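Local coordinates for protein binary enterotoxin of Clostridium perfringens component a (PDB 5H04) that probably serves as the enzymatic component of a binary enterotoxin, transferring ADP-ribose from NAD, and holds NADH in its nucleotide pocket in this crystal, at residues I293-R298 and L360-G365; I339-L344 and V383-G388; R354-R359 and N410-D415. All coordinates share one frame; numbering follows the deposited sequence.

All three contacts are buried pairings of strands, and each has residues that reach the bound NADH. Contacts 1 and 3 belong to one mixed sheet and share strand 356-362, whose two edges they use: an antiparallel neighbour, 293-299, on one, and a parallel neighbour, 409-418, on the other. Contact 2 lies in a separate antiparallel sheet, joined to contact 1 by a probable hydrogen bond from Tyr296 N to Thr342 O. All three add aliphatic contacts to their backbone bonds; contact 2 also has a threonine hydroxyl bound to a carbonyl, and contact 3 a salt bridge. At the ligand, contacts 1 and 3 supply arginines, contact 2 a serine and two threonines.

Contact 1 of 3, residues I293-R298 and L360-G365; sequences IITYRR and LHLPNG. With NAI (1,4-dihydronicotinamide adenine dinucleotide), chain B.
Ile293, Ile294 and Thr295 pair with Leu362, His361 and Leu360 as antiparallel strands at one margin of the mixed five-stranded sheet in the ADP-ribosyltransferase fold. Ile293 with Leu362 and Thr295 with Leu360 are the hydrogen-bonded pairs, each closed by two backbone bonds; between them Ile294 faces His361 as a non-hydrogen-bonded pair, with Ile294 CD1 set 3.8 Å from His361 CA. The imidazole itself is held elsewhere, ND1 bonding to Gln211.

Leu362 carries much of the apolar contact on the face it shares with Ile293, Thr295 and Leu360. Its CB rests 3.3 Å from Ile293 O and 3.9 Å from Ile293 CG2. With chi1 at -178°, CG stands opposite the backbone nitrogen and runs alongside the isoleucine, the two side chains pointing the same way. CD2 touches two methyls of the facing strand, Ile293 CG2 at 3.9 Å and Thr295 CG2 at 4.0 Å. Strand 382-385 lies against the same leucine through Val383 and Ile385, so the side chain touches residues of its own sheet and of the neighbouring one.

Farther along, the strand runs on past Leu360, pairing with earlier residues of strand 356-362 (Arg297 with Leu358), and reaches the NADH site. Arg297, extended from CG to NE, spans to the diphosphate: NH1 donates to O1N of NADH, while NH2 makes weak bonds to O1N and O2A. A salt bridge from its NE to Glu303, which also binds the ligand, helps fix the guanidinium. Beside it the nicotinamide carboxamide docks on the main chain of Arg298 almost as another strand residue would. Arg298 N donates to NADH O7N at 2.7 Å, and NADH N7N returns a nearly straight bond, 176° at the hydrogen, to Arg298 O at 3.0 Å.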
# COMPACT_ATOMS: atom_id res chain seq x y z
N ILE A 293 -4.25 -7.81 -6.92
CA ILE A 293 -3.52 -6.70 -7.51
C ILE A 293 -3.87 -5.42 -6.75
O ILE A 293 -4.99 -5.27 -6.24
CB ILE A 293 -3.82 -6.56 -9.02
CG1 ILE A 293 -2.88 -5.54 -9.69
CG2 ILE A 293 -5.30 -6.19 -9.25
CD1 ILE A 293 -2.95 -5.52 -11.24
N ILE A 294 -2.91 -4.50 -6.68
CA ILE A 294 -3.16 -3.17 -6.15
C ILE A 294 -3.54 -2.24 -7.29
O ILE A 294 -2.85 -2.19 -8.32
CB ILE A 294 -1.91 -2.63 -5.41
CG1 ILE A 294 -1.51 -3.57 -4.27
CG2 ILE A 294 -2.14 -1.18 -4.94
CD1 ILE A 294 -2.64 -3.96 -3.32
N THR A 295 -4.63 -1.49 -7.12
CA THR A 295 -4.98 -0.45 -8.09
C THR A 295 -5.21 0.85 -7.34
O THR A 295 -5.25 0.87 -6.10
CB THR A 295 -6.22 -0.82 -8.94
OG1 THR A 295 -7.39 -0.85 -8.11
CG2 THR A 295 -6.03 -2.16 -9.62
N TYR A 296 -5.34 1.95 -8.08
CA TYR A 296 -5.36 3.28 -7.50
C TYR A 296 -6.52 4.11 -8.02
O TYR A 296 -7.02 3.90 -9.14
CB TYR A 296 -4.05 4.03 -7.78
CG TYR A 296 -2.84 3.34 -7.23
CD1 TYR A 296 -2.19 2.36 -7.96
CD2 TYR A 296 -2.34 3.66 -5.98
CE1 TYR A 296 -1.08 1.70 -7.46
CE2 TYR A 296 -1.22 3.01 -5.45
CZ TYR A 296 -0.59 2.04 -6.20
OH TYR A 296 0.51 1.40 -5.70
N ARG A 297 -6.94 5.09 -7.22
CA ARG A 297 -7.97 6.01 -7.69
C ARG A 297 -7.78 7.37 -7.04
O ARG A 297 -7.62 7.47 -5.82
CB ARG A 297 -9.39 5.48 -7.39
CG ARG A 297 -10.49 6.46 -7.78
CD ARG A 297 -11.92 5.91 -7.57
NE ARG A 297 -12.88 7.00 -7.62
CZ ARG A 297 -13.25 7.61 -8.75
NH1 ARG A 297 -12.75 7.21 -9.91
NH2 ARG A 297 -14.11 8.62 -8.73
N ARG A 298 -7.76 8.43 -7.87
CA ARG A 298 -7.82 9.79 -7.35
C ARG A 298 -9.28 10.11 -7.07
O ARG A 298 -10.10 10.19 -8.00
CB ARG A 298 -7.20 10.77 -8.34
CG ARG A 298 -5.72 10.48 -8.58
CD ARG A 298 -4.96 10.43 -7.25
NE ARG A 298 -3.62 9.87 -7.42
CZ ARG A 298 -2.50 10.50 -7.10
NH1 ARG A 298 -2.54 11.73 -6.58
NH2 ARG A 298 -1.33 9.91 -7.29
N LEU A 360 -5.97 0.39 -3.46
CA LEU A 360 -7.01 -0.63 -3.27
C LEU A 360 -6.43 -2.02 -3.49
O LEU A 360 -5.89 -2.31 -4.56
CB LEU A 360 -8.18 -0.38 -4.22
CG LEU A 360 -9.31 -1.40 -4.26
CD1 LEU A 360 -10.14 -1.38 -2.98
CD2 LEU A 360 -10.20 -1.16 -5.48
N HIS A 361 -6.58 -2.88 -2.49
CA HIS A 361 -6.34 -4.29 -2.70
C HIS A 361 -7.54 -4.86 -3.44
O HIS A 361 -8.64 -4.94 -2.89
CB HIS A 361 -6.12 -5.01 -1.36
CG HIS A 361 -6.02 -6.49 -1.51
ND1 HIS A 361 -4.82 -7.15 -1.63
CD2 HIS A 361 -6.99 -7.44 -1.61
CE1 HIS A 361 -5.04 -8.45 -1.78
NE2 HIS A 361 -6.35 -8.65 -1.77
N LEU A 362 -7.32 -5.27 -4.70
CA LEU A 362 -8.35 -5.80 -5.58
C LEU A 362 -8.19 -7.31 -5.66
O LEU A 362 -7.26 -7.79 -6.33
CB LEU A 362 -8.23 -5.17 -6.97
CG LEU A 362 -9.26 -5.57 -8.02
CD1 LEU A 362 -10.67 -5.28 -7.53
CD2 LEU A 362 -8.98 -4.84 -9.36
N PRO A 363 -9.04 -8.10 -5.01
CA PRO A 363 -8.75 -9.53 -4.88
C PRO A 363 -8.93 -10.30 -6.18
O PRO A 363 -9.72 -9.94 -7.06
CB PRO A 363 -9.77 -10.01 -3.84
CG PRO A 363 -10.22 -8.81 -3.15
CD PRO A 363 -10.14 -7.68 -4.14
N ASN A 364 -8.14 -11.36 -6.29
CA ASN A 364 -8.44 -12.46 -7.19
C ASN A 364 -9.93 -12.78 -7.12
O ASN A 364 -10.49 -12.94 -6.03
CB ASN A 364 -7.61 -13.68 -6.76
CG ASN A 364 -7.75 -14.86 -7.69
OD1 ASN A 364 -8.67 -14.95 -8.49
ND2 ASN A 364 -6.81 -15.79 -7.58
N GLY A 365 -10.56 -12.87 -8.29
CA GLY A 365 -11.97 -13.18 -8.39
C GLY A 365 -12.89 -11.99 -8.53
O GLY A 365 -14.09 -12.18 -8.75
PA NAI B . -16.34 9.33 -11.64
O1A NAI B . -17.75 9.13 -12.27
O2A NAI B . -15.95 8.15 -10.74
O5B NAI B . -16.31 10.67 -10.72
C5B NAI B . -16.69 11.94 -11.21
C4B NAI B . -17.18 12.75 -9.96
O4B NAI B . -18.28 11.92 -9.24
C3B NAI B . -16.24 12.91 -9.12
O3B NAI B . -16.32 14.21 -8.47
C2B NAI B . -16.46 11.77 -7.94
O2B NAI B . -15.82 12.24 -6.72
C1B NAI B . -17.72 11.62 -7.83
N9A NAI B . -18.05 10.22 -7.53
C8A NAI B . -17.72 9.11 -8.24
N7A NAI B . -18.25 8.04 -7.56
C5A NAI B . -18.91 8.51 -6.45
C6A NAI B . -19.60 7.86 -5.45
N6A NAI B . -19.89 6.50 -5.19
N1A NAI B . -20.16 8.58 -4.45
C2A NAI B . -20.03 9.94 -4.42
N3A NAI B . -19.35 10.60 -5.42
C4A NAI B . -18.80 9.88 -6.43
O3 NAI B . -15.26 9.55 -12.80
PN NAI B . -13.79 10.19 -12.64
O1N NAI B . -13.07 9.69 -11.45
O2N NAI B . -13.84 11.73 -12.54
O5D NAI B . -13.00 9.70 -13.94
C5D NAI B . -13.31 10.22 -15.18
C4D NAI B . -12.61 9.48 -16.21
O4D NAI B . -11.32 9.35 -15.90
C3D NAI B . -13.23 7.95 -16.38
O3D NAI B . -13.18 7.61 -17.85
C2D NAI B . -12.47 7.22 -15.72
O2D NAI B . -12.47 5.81 -16.17
C1D NAI B . -11.02 7.90 -15.94
N1N NAI B . -10.15 7.57 -15.00
C2N NAI B . -10.35 7.94 -13.62
C3N NAI B . -9.28 7.59 -12.58
C7N NAI B . -9.25 8.23 -11.24
O7N NAI B . -8.25 8.02 -10.53
N7N NAI B . -10.31 9.03 -10.79
C4N NAI B . -8.21 6.54 -12.90
C5N NAI B . -7.86 6.53 -14.38
C6N NAI B . -8.97 6.85 -15.38

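Contact 2 of 3, residues I339-L344 and V383-G388; sequences ISTTVL and VLIDHG. With NAI (1,4-dihydronicotinamide adenine dinucleotide), chain B.
Ile339 to Thr341 run antiparallel to Val383 to Ile385, their short axes 4.8 Å apart at closest approach and 155° apart in direction. Ile339-Ile385 and Thr341-Val383 are hydrogen-bonded pairs, and Ser340-Leu384 lies between them as a non-hydrogen-bonded pair. The bonds are uneven in quality. Val383 N reaches Thr341 O at 2.9 Å but from well above the carbonyl plane, 53° out of it, whereas both donors at the Ile339-Ile385 pair are tilted only moderately.

Val383 O is gripped twice by one residue. It accepts from Thr341 N and, at 2.6 Å, from Thr341 OG1. That second bond depends on the threonine's rotation (chi1 73°), which sets the hydroxyl between its own backbone nitrogen and carbonyl carbon and leaves CG2 beside the backbone nitrogen, 3.8 Å from Ile385 CD1. Near the end of the pairing Val343 CG1 meets Val383 CG2 at 3.6 Å, the two side chains crossing at about a right angle.

Ser340, Thr341 and Thr342 correspond to the Ser-Thr-Ser motif of the toxin ADP-ribosyltransferases, with threonine in its third place, and they line the nicotinamide end of the NADH pocket. Ser340 OG lies 2.7 Å from O2D on the nicotinamide ribose, and it is hydrogen-bonded with Tyr247 OH; from the other strand Leu384 CD1 packs against this hydroxyl at 3.7 Å. Ser340 O takes a bond from Arg297 NH1, so the serine's backbone also steadies a diphosphate-binding arginine. Thr342 offers CG2 to the nicotinamide ring, 3.9 Å from C4N, while its OG1 bonds to the carbonyl of Glu380 and accepts from Leu344 N, forming an ST turn.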
# COMPACT_ATOMS: atom_id res chain seq x y z
N ILE A 339 -16.38 1.66 -10.35
CA ILE A 339 -15.17 2.25 -9.80
C ILE A 339 -14.11 2.31 -10.89
O ILE A 339 -13.54 1.27 -11.27
CB ILE A 339 -14.63 1.48 -8.59
CG1 ILE A 339 -15.78 1.11 -7.64
CG2 ILE A 339 -13.56 2.33 -7.90
CD1 ILE A 339 -15.33 0.31 -6.40
N SER A 340 -13.80 3.52 -11.35
CA SER A 340 -12.67 3.73 -12.26
C SER A 340 -11.38 3.81 -11.45
O SER A 340 -11.20 4.73 -10.63
CB SER A 340 -12.87 5.00 -13.08
OG SER A 340 -13.86 4.81 -14.09
N THR A 341 -10.47 2.86 -11.67
CA THR A 341 -9.16 2.82 -11.03
C THR A 341 -8.09 2.73 -12.11
O THR A 341 -8.38 2.55 -13.29
CB THR A 341 -9.02 1.64 -10.05
OG1 THR A 341 -8.89 0.42 -10.79
CG2 THR A 341 -10.22 1.55 -9.13
N THR A 342 -6.84 2.86 -11.68
CA THR A 342 -5.70 2.71 -12.57
C THR A 342 -4.65 1.88 -11.85
O THR A 342 -4.50 1.97 -10.63
CB THR A 342 -5.12 4.07 -13.00
OG1 THR A 342 -3.88 3.87 -13.71
CG2 THR A 342 -4.83 4.93 -11.79
N VAL A 343 -3.93 1.05 -12.61
CA VAL A 343 -2.89 0.23 -11.97
C VAL A 343 -1.63 1.02 -11.66
O VAL A 343 -0.73 0.48 -10.99
CB VAL A 343 -2.55 -1.00 -12.83
CG1 VAL A 343 -3.77 -1.90 -12.96
CG2 VAL A 343 -2.04 -0.59 -14.19
N LEU A 344 -1.53 2.28 -12.10
CA LEU A 344 -0.37 3.12 -11.82
C LEU A 344 -0.67 4.06 -10.66
O LEU A 344 -1.79 4.56 -10.54
CB LEU A 344 0.02 3.95 -13.04
CG LEU A 344 0.33 3.15 -14.30
CD1 LEU A 344 0.71 4.10 -15.42
CD2 LEU A 344 1.44 2.15 -14.02
N VAL A 383 -8.32 0.01 -14.70
CA VAL A 383 -9.10 -1.16 -14.30
C VAL A 383 -10.46 -0.66 -13.80
O VAL A 383 -10.53 0.08 -12.82
CB VAL A 383 -8.39 -1.98 -13.23
CG1 VAL A 383 -9.37 -2.98 -12.62
CG2 VAL A 383 -7.20 -2.71 -13.85
N LEU A 384 -11.51 -1.04 -14.51
CA LEU A 384 -12.88 -0.65 -14.17
C LEU A 384 -13.51 -1.76 -13.35
O LEU A 384 -13.53 -2.92 -13.79
CB LEU A 384 -13.69 -0.43 -15.45
CG LEU A 384 -15.12 0.08 -15.31
CD1 LEU A 384 -15.12 1.40 -14.56
CD2 LEU A 384 -15.75 0.24 -16.71
N ILE A 385 -14.08 -1.41 -12.20
CA ILE A 385 -14.65 -2.38 -11.27
C ILE A 385 -16.17 -2.28 -11.31
O ILE A 385 -16.73 -1.18 -11.38
CB ILE A 385 -14.11 -2.16 -9.84
CG1 ILE A 385 -12.57 -2.17 -9.83
CG2 ILE A 385 -14.63 -3.27 -8.91
CD1 ILE A 385 -11.93 -1.75 -8.47
N ASP A 386 -16.84 -3.45 -11.27
CA ASP A 386 -18.30 -3.52 -11.30
C ASP A 386 -18.90 -2.74 -10.13
O ASP A 386 -18.27 -2.54 -9.08
CB ASP A 386 -18.75 -4.99 -11.24
CG ASP A 386 -20.13 -5.24 -11.89
OD1 ASP A 386 -20.74 -4.32 -12.47
OD2 ASP A 386 -20.59 -6.42 -11.83
N HIS A 387 -20.14 -2.30 -10.31
CA HIS A 387 -20.82 -1.56 -9.26
C HIS A 387 -21.33 -2.51 -8.17
O HIS A 387 -21.51 -3.71 -8.39
CB HIS A 387 -21.99 -0.75 -9.85
CG HIS A 387 -23.09 -1.61 -10.39
ND1 HIS A 387 -24.21 -1.93 -9.65
CD2 HIS A 387 -23.25 -2.20 -11.59
CE1 HIS A 387 -25.00 -2.70 -10.37
NE2 HIS A 387 -24.45 -2.87 -11.56
N GLY A 388 -21.54 -1.95 -6.99
CA GLY A 388 -22.14 -2.69 -5.90
C GLY A 388 -21.17 -3.43 -5.00
O GLY A 388 -21.62 -4.28 -4.21
PA NAI B . -16.34 9.33 -11.64
O1A NAI B . -17.75 9.13 -12.27
O2A NAI B . -15.95 8.15 -10.74
O5B NAI B . -16.31 10.67 -10.72
C5B NAI B . -16.69 11.94 -11.21
C4B NAI B . -17.18 12.75 -9.96
O4B NAI B . -18.28 11.92 -9.24
C3B NAI B . -16.24 12.91 -9.12
O3B NAI B . -16.32 14.21 -8.47
C2B NAI B . -16.46 11.77 -7.94
O2B NAI B . -15.82 12.24 -6.72
C1B NAI B . -17.72 11.62 -7.83
N9A NAI B . -18.05 10.22 -7.53
C8A NAI B . -17.72 9.11 -8.24
N7A NAI B . -18.25 8.04 -7.56
C5A NAI B . -18.91 8.51 -6.45
C6A NAI B . -19.60 7.86 -5.45
N6A NAI B . -19.89 6.50 -5.19
N1A NAI B . -20.16 8.58 -4.45
C2A NAI B . -20.03 9.94 -4.42
N3A NAI B . -19.35 10.60 -5.42
C4A NAI B . -18.80 9.88 -6.43
O3 NAI B . -15.26 9.55 -12.80
PN NAI B . -13.79 10.19 -12.64
O1N NAI B . -13.07 9.69 -11.45
O2N NAI B . -13.84 11.73 -12.54
O5D NAI B . -13.00 9.70 -13.94
C5D NAI B . -13.31 10.22 -15.18
C4D NAI B . -12.61 9.48 -16.21
O4D NAI B . -11.32 9.35 -15.90
C3D NAI B . -13.23 7.95 -16.38
O3D NAI B . -13.18 7.61 -17.85
C2D NAI B . -12.47 7.22 -15.72
O2D NAI B . -12.47 5.81 -16.17
C1D NAI B . -11.02 7.90 -15.94
N1N NAI B . -10.15 7.57 -15.00
C2N NAI B . -10.35 7.94 -13.62
C3N NAI B . -9.28 7.59 -12.58
C7N NAI B . -9.25 8.23 -11.24
O7N NAI B . -8.25 8.02 -10.53
N7N NAI B . -10.31 9.03 -10.79
C4N NAI B . -8.21 6.54 -12.90
C5N NAI B . -7.86 6.53 -14.38
C6N NAI B . -8.97 6.85 -15.38

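Contact 3 of 3, residues R354-R359 and N410-D415; sequences RKLILR and NKLIID. With NAI (1,4-dihydronicotinamide adenine dinucleotide), chain B.
The parallel pairing of Leu356 to Arg359 with Leu412 to Asp415 is a buried contact between two inner strands of the mixed sheet. Four backbone bonds join them, from Leu412 N to Lys355 O up to Arg359 N to Ile414 O; the one from Ile414 N to Ile357 O is short at 2.7 Å.

One face of the pair is aliphatic. Leu356 CD2 touches both Leu412 CB, at 4.0 Å, and Ile414 CD1, at 3.8 Å, and Phe324 of helix 318-328 packs over all three residues. This layer of helix on sheet belongs to the core of the ADP-ribosyltransferase fold.

On the face of Ile357 and Ile413, Arg359 makes a side-on salt bridge with Asp415: NE to OD1 at 2.8 Å and NH2 to the syn lone pair of OD2 at 3.0 Å. A bend at chi3 (67°) turns the guanidinium back alongside the carboxylate, the planes 41° apart, while Ile413 CG2 lies over one guanidinium face. Asp136, in the N-terminal half of the chain, takes NH1 as a second partner.

Before the strand begins, Arg354 reaches out to the NADH diphosphate, which approaches its guanidinium edge in plane; NH1 donates to O1N at 3.1 Å and NH2 to O2N at 2.9 Å.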
# COMPACT_ATOMS: atom_id res chain seq x y z
N ARG A 354 -7.19 16.49 -6.62
CA ARG A 354 -7.92 15.65 -5.68
C ARG A 354 -7.00 15.22 -4.55
O ARG A 354 -5.83 14.90 -4.77
CB ARG A 354 -8.51 14.42 -6.39
CG ARG A 354 -9.52 14.78 -7.46
CD ARG A 354 -10.29 13.59 -7.96
NE ARG A 354 -11.22 13.99 -9.02
CZ ARG A 354 -11.92 13.15 -9.77
NH1 ARG A 354 -11.80 11.83 -9.59
NH2 ARG A 354 -12.73 13.62 -10.71
N LYS A 355 -7.51 15.26 -3.32
CA LYS A 355 -6.68 15.08 -2.13
C LYS A 355 -6.75 13.67 -1.54
O LYS A 355 -6.09 13.41 -0.54
CB LYS A 355 -7.06 16.09 -1.05
CG LYS A 355 -6.95 17.55 -1.47
CD LYS A 355 -7.48 18.43 -0.36
CE LYS A 355 -7.46 19.89 -0.78
NZ LYS A 355 -8.16 20.73 0.24
N LEU A 356 -7.53 12.77 -2.14
CA LEU A 356 -7.78 11.45 -1.58
C LEU A 356 -7.32 10.42 -2.59
O LEU A 356 -7.83 10.38 -3.72
CB LEU A 356 -9.27 11.29 -1.25
CG LEU A 356 -9.74 12.29 -0.20
CD1 LEU A 356 -11.25 12.37 -0.21
CD2 LEU A 356 -9.22 11.93 1.20
N ILE A 357 -6.34 9.61 -2.20
CA ILE A 357 -5.69 8.65 -3.09
C ILE A 357 -6.05 7.26 -2.58
O ILE A 357 -5.53 6.81 -1.55
CB ILE A 357 -4.17 8.85 -3.13
CG1 ILE A 357 -3.82 10.30 -3.52
CG2 ILE A 357 -3.53 7.85 -4.09
CD1 ILE A 357 -2.32 10.63 -3.39
N LEU A 358 -6.93 6.57 -3.30
CA LEU A 358 -7.25 5.18 -2.98
C LEU A 358 -6.10 4.28 -3.39
O LEU A 358 -5.60 4.38 -4.51
CB LEU A 358 -8.52 4.76 -3.69
CG LEU A 358 -9.09 3.37 -3.33
CD1 LEU A 358 -9.67 3.39 -1.94
CD2 LEU A 358 -10.16 2.94 -4.35
N ARG A 359 -5.67 3.40 -2.48
CA ARG A 359 -4.70 2.35 -2.78
C ARG A 359 -5.43 1.05 -2.45
O ARG A 359 -5.51 0.68 -1.28
CB ARG A 359 -3.40 2.49 -1.96
CG ARG A 359 -2.39 1.37 -2.26
CD ARG A 359 -0.95 1.77 -1.94
NE ARG A 359 -0.73 1.97 -0.51
CZ ARG A 359 0.41 2.41 -0.01
NH1 ARG A 359 1.42 2.69 -0.84
NH2 ARG A 359 0.55 2.59 1.29
N ASN A 410 -1.43 18.66 1.99
CA ASN A 410 -1.47 17.27 2.42
C ASN A 410 -2.54 16.52 1.64
O ASN A 410 -3.61 17.06 1.34
CB ASN A 410 -1.78 17.17 3.92
CG ASN A 410 -0.57 17.43 4.79
OD1 ASN A 410 0.56 17.09 4.42
ND2 ASN A 410 -0.80 18.01 5.96
N LYS A 411 -2.24 15.28 1.32
CA LYS A 411 -3.18 14.37 0.71
C LYS A 411 -3.21 13.09 1.53
O LYS A 411 -2.27 12.81 2.28
CB LYS A 411 -2.81 14.08 -0.76
CG LYS A 411 -2.86 15.32 -1.64
CD LYS A 411 -2.59 14.99 -3.10
CE LYS A 411 -2.83 16.21 -3.99
NZ LYS A 411 -2.34 15.98 -5.39
N LEU A 412 -4.28 12.31 1.40
CA LEU A 412 -4.45 11.10 2.21
C LEU A 412 -4.41 9.86 1.32
O LEU A 412 -5.23 9.72 0.41
CB LEU A 412 -5.75 11.15 3.00
CG LEU A 412 -5.97 12.37 3.90
CD1 LEU A 412 -7.28 12.26 4.67
CD2 LEU A 412 -4.79 12.58 4.85
N ILE A 413 -3.46 8.97 1.60
CA ILE A 413 -3.41 7.65 0.99
C ILE A 413 -4.36 6.75 1.78
O ILE A 413 -4.13 6.48 2.95
CB ILE A 413 -1.99 7.08 0.99
CG1 ILE A 413 -1.04 8.00 0.23
CG2 ILE A 413 -1.97 5.67 0.39
CD1 ILE A 413 0.39 7.87 0.68
N ILE A 414 -5.43 6.31 1.14
CA ILE A 414 -6.45 5.51 1.79
C ILE A 414 -6.23 4.06 1.35
O ILE A 414 -6.63 3.67 0.26
CB ILE A 414 -7.86 6.02 1.45
CG1 ILE A 414 -8.01 7.47 1.91
CG2 ILE A 414 -8.94 5.14 2.04
CD1 ILE A 414 -9.24 8.14 1.36
N ASP A 415 -5.58 3.27 2.20
CA ASP A 415 -5.42 1.85 1.93
C ASP A 415 -6.72 1.13 2.22
O ASP A 415 -7.30 1.27 3.31
CB ASP A 415 -4.29 1.26 2.78
CG ASP A 415 -2.92 1.44 2.13
OD1 ASP A 415 -2.56 0.65 1.22
OD2 ASP A 415 -2.22 2.38 2.52
PA NAI B . -16.34 9.33 -11.64
O1A NAI B . -17.75 9.13 -12.27
O2A NAI B . -15.95 8.15 -10.74
O5B NAI B . -16.31 10.67 -10.72
C5B NAI B . -16.69 11.94 -11.21
C4B NAI B . -17.18 12.75 -9.96
O4B NAI B . -18.28 11.92 -9.24
C3B NAI B . -16.24 12.91 -9.12
O3B NAI B . -16.32 14.21 -8.47
C2B NAI B . -16.46 11.77 -7.94
O2B NAI B . -15.82 12.24 -6.72
C1B NAI B . -17.72 11.62 -7.83
N9A NAI B . -18.05 10.22 -7.53
C8A NAI B . -17.72 9.11 -8.24
N7A NAI B . -18.25 8.04 -7.56
C5A NAI B . -18.91 8.51 -6.45
C6A NAI B . -19.60 7.86 -5.45
N6A NAI B . -19.89 6.50 -5.19
N1A NAI B . -20.16 8.58 -4.45
C2A NAI B . -20.03 9.94 -4.42
N3A NAI B . -19.35 10.60 -5.42
C4A NAI B . -18.80 9.88 -6.43
O3 NAI B . -15.26 9.55 -12.80
PN NAI B . -13.79 10.19 -12.64
O1N NAI B . -13.07 9.69 -11.45
O2N NAI B . -13.84 11.73 -12.54
O5D NAI B . -13.00 9.70 -13.94
C5D NAI B . -13.31 10.22 -15.18
C4D NAI B . -12.61 9.48 -16.21
O4D NAI B . -11.32 9.35 -15.90
C3D NAI B . -13.23 7.95 -16.38
O3D NAI B . -13.18 7.61 -17.85
C2D NAI B . -12.47 7.22 -15.72
O2D NAI B . -12.47 5.81 -16.17
C1D NAI B . -11.02 7.90 -15.94
N1N NAI B . -10.15 7.57 -15.00
C2N NAI B . -10.35 7.94 -13.62
C3N NAI B . -9.28 7.59 -12.58
C7N NAI B . -9.25 8.23 -11.24
O7N NAI B . -8.25 8.02 -10.53
N7N NAI B . -10.31 9.03 -10.79
C4N NAI B . -8.21 6.54 -12.90
C5N NAI B . -7.86 6.53 -14.38
C6N NAI B . -8.97 6.85 -15.38
O HOH W 1 -4.37 13.89 -6.80
O HOH W 2 -4.16 -1.40 0.02